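Local coordinates for putative isochorismatase (Burkholderia xenovorans, PDB 3OQP), which probably acts as a hydrolase of the isochorismatase family, related to nicotinamidases, at the interface of chains A and B. Residues are numbered along the deposited sequence; one frame, centred on the assembly and turned at random. Chains: chain A/B, Putative isochorismatase.

Contact 1: the interface of chains A and B. Residues chain A 163-164, 167; chain B 154-156, 160.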
loop_
_atom_site.group_PDB
_atom_site.type_symbol
_atom_site.label_atom_id
_atom_site.label_comp_id
_atom_site.label_asym_id
_atom_site.label_seq_id
_atom_site.Cartn_x
_atom_site.Cartn_y
_atom_site.Cartn_z
ATOM N N ARG A 163 -12.724 -1.639 -0.014
ATOM C CA ARG A 163 -12.851 -2.900 -0.730
ATOM C C ARG A 163 -11.600 -3.256 -1.535
ATOM O O ARG A 163 -11.110 -4.413 -1.483
ATOM C CB ARG A 163 -14.091 -2.942 -1.605
ATOM C CG ARG A 163 -14.234 -4.195 -2.444
ATOM C CD ARG A 163 -15.614 -4.457 -3.072
ATOM N NE ARG A 163 -16.110 -3.222 -3.674
ATOM C CZ ARG A 163 -15.789 -2.761 -4.877
ATOM N NH1 ARG A 163 -15.046 -3.461 -5.702
ATOM N NH2 ARG A 163 -16.242 -1.582 -5.266
ATOM N N VAL A 164 -11.151 -2.336 -2.351
ATOM C CA VAL A 164 -9.937 -2.533 -3.126
ATOM C C VAL A 164 -8.803 -2.981 -2.211
ATOM O O VAL A 164 -8.108 -3.908 -2.486
ATOM C CB VAL A 164 -9.590 -1.326 -4.002
ATOM C CG1 VAL A 164 -8.100 -1.355 -4.375
ATOM C CG2 VAL A 164 -10.467 -1.298 -5.260
ATOM N N VAL A 167 -9.311 -6.522 -0.788
ATOM C CA VAL A 167 -9.054 -7.546 -1.796
ATOM C C VAL A 167 -7.566 -7.704 -2.172
ATOM O O VAL A 167 -6.996 -8.776 -2.227
ATOM C CB VAL A 167 -9.959 -7.286 -3.036
ATOM C CG1 VAL A 167 -9.598 -8.204 -4.149
ATOM C CG2 VAL A 167 -11.474 -7.401 -2.625
ATOM N N GLY B 154 -13.491 -10.393 -1.372
ATOM C CA GLY B 154 -14.343 -9.736 -2.339
ATOM C C GLY B 154 -13.772 -9.719 -3.756
ATOM O O GLY B 154 -12.858 -10.462 -4.082
ATOM N N PHE B 155 -14.376 -8.864 -4.573
ATOM C CA PHE B 155 -14.017 -8.601 -5.975
ATOM C C PHE B 155 -13.578 -7.143 -6.150
ATOM O O PHE B 155 -14.135 -6.217 -5.538
ATOM C CB PHE B 155 -15.195 -8.896 -6.957
ATOM C CG PHE B 155 -14.892 -8.510 -8.401
ATOM C CD1 PHE B 155 -13.954 -9.230 -9.150
ATOM C CD2 PHE B 155 -15.478 -7.382 -8.987
ATOM C CE1 PHE B 155 -13.638 -8.850 -10.446
ATOM C CE2 PHE B 155 -15.174 -7.000 -10.315
ATOM C CZ PHE B 155 -14.284 -7.705 -11.034
ATOM N N ALA B 156 -12.610 -6.927 -7.037
ATOM C CA ALA B 156 -12.351 -5.582 -7.573
ATOM C C ALA B 156 -11.718 -5.716 -8.960
ATOM O O ALA B 156 -10.868 -6.577 -9.204
ATOM C CB ALA B 156 -11.399 -4.761 -6.654
ATOM N N GLU B 160 -10.861 -0.446 -11.006
ATOM C CA GLU B 160 -11.090 0.004 -9.622
ATOM C C GLU B 160 -9.786 0.038 -8.824
ATOM O O GLU B 160 -9.540 0.966 -8.080
ATOM C CB GLU B 160 -12.121 -0.916 -8.931
ATOM C CG GLU B 160 -13.570 -0.674 -9.317
ATOM C CD GLU B 160 -14.484 -1.722 -8.640
ATOM O OE1 GLU B 160 -14.145 -2.945 -8.599
ATOM O OE2 GLU B 160 -15.551 -1.319 -8.152
#

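Contact 2: the interface of chains A and B. Residues chain A 125, 128-129, 132; chain B 125, 128-129, 132.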
loop_
_atom_site.group_PDB
_atom_site.type_symbol
_atom_site.label_atom_id
_atom_site.label_comp_id
_atom_site.label_asym_id
_atom_site.label_seq_id
_atom_site.Cartn_x
_atom_site.Cartn_y
_atom_site.Cartn_z
ATOM N N SER A 125 0.334 1.028 5.156
ATOM C CA SER A 125 1.758 1.317 5.308
ATOM C C SER A 125 2.398 0.419 6.346
ATOM O O SER A 125 3.495 -0.136 6.140
ATOM C CB SER A 125 1.933 2.792 5.651
ATOM O OG SER A 125 1.594 3.637 4.567
ATOM N N ASN A 128 2.679 -3.100 4.998
ATOM C CA ASN A 128 3.727 -3.236 3.995
ATOM C C ASN A 128 5.074 -3.438 4.675
ATOM O O ASN A 128 5.841 -4.343 4.302
ATOM C CB ASN A 128 3.814 -1.986 3.095
ATOM C CG ASN A 128 4.908 -2.117 2.016
ATOM O OD1 ASN A 128 4.816 -3.043 1.280
ATOM N ND2 ASN A 128 5.948 -1.213 1.955
ATOM N N HIS A 129 5.350 -2.652 5.716
ATOM C CA HIS A 129 6.585 -2.799 6.463
ATOM C C HIS A 129 6.627 -4.172 7.135
ATOM O O HIS A 129 7.646 -4.871 7.095
ATOM C CB HIS A 129 6.744 -1.668 7.475
ATOM C CG HIS A 129 7.327 -0.426 6.890
ATOM N ND1 HIS A 129 6.954 0.837 7.305
ATOM C CD2 HIS A 129 8.337 -0.249 6.006
ATOM C CE1 HIS A 129 7.669 1.729 6.649
ATOM N NE2 HIS A 129 8.527 1.106 5.868
ATOM N N HIS A 132 7.342 -7.125 4.682
ATOM C CA HIS A 132 8.701 -7.147 4.140
ATOM C C HIS A 132 9.754 -7.346 5.225
ATOM O O HIS A 132 10.922 -7.619 4.896
ATOM C CB HIS A 132 8.964 -5.879 3.324
ATOM C CG HIS A 132 8.250 -5.863 2.030
ATOM N ND1 HIS A 132 6.981 -5.348 1.881
ATOM C CD2 HIS A 132 8.634 -6.307 0.814
ATOM C CE1 HIS A 132 6.618 -5.503 0.628
ATOM N NE2 HIS A 132 7.609 -6.059 -0.043
ATOM N N SER B 125 4.130 -1.086 -3.026
ATOM C CA SER B 125 5.071 -1.458 -1.967
ATOM C C SER B 125 6.408 -0.745 -2.064
ATOM O O SER B 125 6.951 -0.302 -1.041
ATOM C CB SER B 125 5.379 -2.952 -1.979
ATOM O OG SER B 125 4.221 -3.695 -1.712
ATOM N N ASN B 128 5.814 2.873 -0.933
ATOM C CA ASN B 128 5.638 3.013 0.507
ATOM C C ASN B 128 6.979 2.948 1.248
ATOM O O ASN B 128 7.282 3.812 2.100
ATOM C CB ASN B 128 4.598 2.000 1.005
ATOM C CG ASN B 128 3.815 2.549 2.180
ATOM O OD1 ASN B 128 4.358 2.658 3.175
ATOM N ND2 ASN B 128 2.555 2.937 1.996
ATOM N N HIS B 129 7.851 2.041 0.819
ATOM C CA HIS B 129 9.230 2.008 1.340
ATOM C C HIS B 129 9.978 3.327 1.045
ATOM O O HIS B 129 10.636 3.896 1.911
ATOM C CB HIS B 129 10.001 0.810 0.789
ATOM C CG HIS B 129 9.791 -0.458 1.562
ATOM N ND1 HIS B 129 9.931 -1.689 0.979
ATOM C CD2 HIS B 129 9.559 -0.689 2.880
ATOM C CE1 HIS B 129 9.765 -2.631 1.899
ATOM N NE2 HIS B 129 9.520 -2.053 3.064
ATOM N N HIS B 132 8.880 6.322 3.174
ATOM C CA HIS B 132 9.284 6.191 4.558
ATOM C C HIS B 132 10.802 6.301 4.780
ATOM O O HIS B 132 11.225 6.566 5.900
ATOM C CB HIS B 132 8.645 4.963 5.232
ATOM C CG HIS B 132 7.187 5.119 5.485
ATOM N ND1 HIS B 132 6.213 4.794 4.565
ATOM C CD2 HIS B 132 6.528 5.554 6.588
ATOM C CE1 HIS B 132 5.029 5.044 5.089
ATOM N NE2 HIS B 132 5.187 5.528 6.310
HETATM O O HOH W 1 10.809 2.444 4.511
HETATM O O HOH W 2 9.804 -3.467 5.594
HETATM O O HOH W 3 5.814 0.745 3.832
#

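Contact 3: the interface of chains A and B. Residues chain A 198, 201-202, 205; chain B 22-24, 64.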
loop_
_atom_site.group_PDB
_atom_site.type_symbol
_atom_site.label_atom_id
_atom_site.label_comp_id
_atom_site.label_asym_id
_atom_site.label_seq_id
_atom_site.Cartn_x
_atom_site.Cartn_y
_atom_site.Cartn_z
ATOM N N TYR A 198 -2.103 -15.376 -8.072
ATOM C CA TYR A 198 -2.566 -16.212 -9.183
ATOM C C TYR A 198 -4.016 -16.669 -8.952
ATOM O O TYR A 198 -4.835 -16.462 -9.847
ATOM C CB TYR A 198 -1.577 -17.339 -9.478
ATOM C CG TYR A 198 -1.866 -18.204 -10.713
ATOM C CD1 TYR A 198 -1.691 -17.705 -11.984
ATOM C CD2 TYR A 198 -2.348 -19.540 -10.605
ATOM C CE1 TYR A 198 -1.953 -18.496 -13.122
ATOM C CE2 TYR A 198 -2.589 -20.326 -11.728
ATOM C CZ TYR A 198 -2.405 -19.778 -12.967
ATOM O OH TYR A 198 -2.616 -20.494 -14.079
ATOM N N ASN A 201 -6.392 -13.631 -9.345
ATOM C CA ASN A 201 -6.605 -13.179 -10.697
ATOM C C ASN A 201 -7.336 -14.221 -11.536
ATOM O O ASN A 201 -8.224 -13.865 -12.302
ATOM C CB ASN A 201 -5.273 -12.798 -11.340
ATOM C CG ASN A 201 -5.398 -12.386 -12.790
ATOM O OD1 ASN A 201 -4.839 -13.053 -13.666
ATOM N ND2 ASN A 201 -6.134 -11.310 -13.067
ATOM N N GLN A 202 -7.034 -15.500 -11.337
ATOM C CA GLN A 202 -7.752 -16.593 -12.046
ATOM C C GLN A 202 -9.235 -16.593 -11.755
ATOM O O GLN A 202 -10.068 -16.767 -12.685
ATOM C CB GLN A 202 -7.154 -17.934 -11.662
ATOM C CG GLN A 202 -5.814 -18.215 -12.259
ATOM C CD GLN A 202 -5.759 -18.301 -13.769
ATOM O OE1 GLN A 202 -6.497 -19.067 -14.369
ATOM N NE2 GLN A 202 -4.862 -17.534 -14.382
ATOM N N ARG A 205 -10.889 -13.738 -13.599
ATOM C CA ARG A 205 -10.936 -14.002 -15.030
ATOM C C ARG A 205 -11.922 -15.101 -15.422
ATOM O O ARG A 205 -12.513 -15.028 -16.517
ATOM C CB ARG A 205 -9.599 -14.368 -15.555
ATOM C CG ARG A 205 -8.675 -13.149 -15.613
ATOM C CD ARG A 205 -7.276 -13.595 -15.720
ATOM N NE ARG A 205 -6.935 -14.229 -16.992
ATOM C CZ ARG A 205 -5.798 -14.878 -17.212
ATOM N NH1 ARG A 205 -4.879 -14.984 -16.240
ATOM N NH2 ARG A 205 -5.571 -15.407 -18.396
ATOM N N ASP B 22 0.333 -15.283 -18.056
ATOM C CA ASP B 22 -0.851 -15.675 -17.305
ATOM C C ASP B 22 -1.217 -14.691 -16.205
ATOM O O ASP B 22 -1.951 -15.051 -15.279
ATOM C CB ASP B 22 -0.641 -17.110 -16.730
ATOM C CG ASP B 22 -1.920 -17.955 -16.664
ATOM O OD1 ASP B 22 -3.039 -17.489 -17.017
ATOM O OD2 ASP B 22 -1.739 -19.138 -16.239
ATOM N N LEU B 23 -0.704 -13.454 -16.249
ATOM C CA LEU B 23 -1.150 -12.376 -15.332
ATOM C C LEU B 23 -1.374 -11.104 -16.154
ATOM O O LEU B 23 -0.689 -10.100 -15.957
ATOM C CB LEU B 23 -0.147 -12.176 -14.175
ATOM C CG LEU B 23 -0.607 -11.259 -13.033
ATOM C CD1 LEU B 23 -1.891 -11.709 -12.388
ATOM C CD2 LEU B 23 0.509 -11.151 -11.982
ATOM N N PRO B 24 -2.373 -11.155 -17.073
ATOM C CA PRO B 24 -2.457 -10.073 -18.066
ATOM C C PRO B 24 -2.955 -8.788 -17.475
ATOM O O PRO B 24 -4.018 -8.737 -16.885
ATOM C CB PRO B 24 -3.416 -10.613 -19.134
ATOM C CG PRO B 24 -4.087 -11.711 -18.535
ATOM C CD PRO B 24 -3.286 -12.242 -17.405
ATOM N N LEU B 64 3.610 -18.301 -12.046
ATOM C CA LEU B 64 3.862 -16.931 -12.533
ATOM C C LEU B 64 5.300 -16.542 -12.242
ATOM O O LEU B 64 5.829 -16.868 -11.181
ATOM C CB LEU B 64 2.920 -15.915 -11.871
ATOM C CG LEU B 64 1.406 -16.115 -12.059
ATOM C CD1 LEU B 64 0.621 -15.065 -11.269
ATOM C CD2 LEU B 64 0.954 -16.093 -13.541
HETATM O O HOH W 4 -6.026 -10.300 -15.779
HETATM O O HOH W 5 -3.288 -15.268 -12.978
#

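Contact 1: the interface of chains A and B
Helix 158-173 of chain A packs against the short strand 154-156 and the start of the same helix in chain B, a helix-to-strand patch of a two-fold interface between isochorismatase-family subunits. A:Arg163 carries the polar part. Its CG stands anti to the backbone N (chi1 176°) and the chain then bends at chi3, which brings the guanidinium end-on to the carboxylate of B:Glu160. NH1 of A:Arg163 donates to OE1 of B:Glu160 at 3.1 Å. NH2 of A:Arg163 makes a hydrogen-bonded salt bridge to OE2 of B:Glu160 at 3.0 Å. Both oxygens lie close to the guanidinium plane, yet each is met from above the carboxylate plane, the two flat groups being turned 39° apart. NH1 of A:Arg163 also gives a fairly straight hydrogen bond to the backbone O of B:Phe155 (2.9 Å), so one nitrogen ties strand and helix of the partner together and the guanidinium is fixed in rotation. Beneath this bridge the contact is apolar. CG2 of A:Val164 touches CB of B:Ala156 at 3.8 Å and also packs near CB of B:Glu160. One helical turn on, A:Val167 presses its CG2 branch against the backbone of B:Gly154, 3.7 Å from CA.

Contact 2: the interface of chains A and B
A:His129 and B:His129 meet at the centre of the patch, the two side chains running antiparallel past one another with CD2 of A:His129 3.4 Å from CD2 of B:His129. CE1 of B:His129 sits over one face of the A:His132 ring, offset toward the rim and 3.6 Å from CG, with the planes 70° apart; A:His129 and B:His132 form the matching edge-to-face pair. ND1 of A:His132 and of B:His132 bonds the backbone O of A:Asn128 and B:Asn128 respectively, in the imidazole plane. Around this core the serines and asparagines exchange bonds unequally. ND2 of B:Asn128 donates to OG of A:Ser125 at 2.8 Å, in the amide plane, whereas OG of B:Ser125 donates to OD1 of A:Asn128 (3.1 Å) from above the carbonyl plane. The amides are turned oppositely, chi2 being 58° in A:Asn128 and -71° in B:Asn128, which presents C=O to one serine and NH2 to the other. Water 3, over the centre of the A:His129 ring, joins ND2 of A:Asn128 (2.7 Å) to OD1 of B:Asn128 (2.5 Å). Water 1 links NE2 of A:His129 to the backbone O of B:His129, and water 2 does the reverse. All eight residues come from helix 124-132 of chain A and its counterpart 124-133 in chain B, facing each other across the two-fold, shortly after A:Cys122 and B:Cys122, modelled as sulfinic acids and the likely nucleophiles of the family's catalytic triad.

Contact 3: the interface of chains A and B
The ring of A:Tyr198 has CG of A:Gln202, from the next turn of its own helix, over the centre of one face, and the carboxylate of B:Asp22 at its edge, turned 76° to the ring. The guanidinium of A:Arg205 carries CD of B:Pro24 on one face, offset toward the rim, with water 5 at its edge. In the two-chain assembly of this isochorismatase-family protein, helix 197-208 of one subunit thus lies on loop residues 22-24 and 64 of the other. B:Asp22 is the polar focus. The phenol OH of A:Tyr198 donates to OD2 of B:Asp22 at 2.7 Å from above the carboxylate plane. OD1 of B:Asp22 takes NE2 of A:Gln202 (3.2 Å) and NH1 of A:Arg205 (3.2 Å), both from the same face, and the arginine contact is also a salt bridge. These donors grip both carboxylate oxygens and would be expected to favour the charged form. NH1 of A:Arg205 also donates to OD1 of A:Asn201, a neighbour in the same helix that positions the guanidinium. With CG anti to the backbone N (chi1 -174°), the ring of A:Tyr198 points toward the partner, and its CD1 edge packs on B:Leu64, 3.5 Å from CD2. CD1 of B:Leu23 rests against the amide of A:Asn201. Water 5 joins that amide's OD1 and NE2 of A:Gln202 to the backbone O of B:Asp22 (2.7 Å), while water 4 spans from ND2 of A:Asn201 to the backbone O of B:Pro24 (2.8 Å).

The centres of the C-alpha atoms of contact 1 lie about 20 Å from those of contact 2 and about 16 Å from those of contact 3; contacts 2 and 3 are about 24 Å apart. They share no residue, yet all belong to one two-fold interface. Contact 2 pairs equivalent helices; contact 1 sets helix 158-173 against strand 154-156 and the start of the same helix of the partner, and contact 3 sets a helix on loops. In contact 3 the C-terminal helix crosses onto the neighbouring subunit, widening the interface. Such spread suggests a stable dimer, although the structure alone does not establish the oligomer in solution.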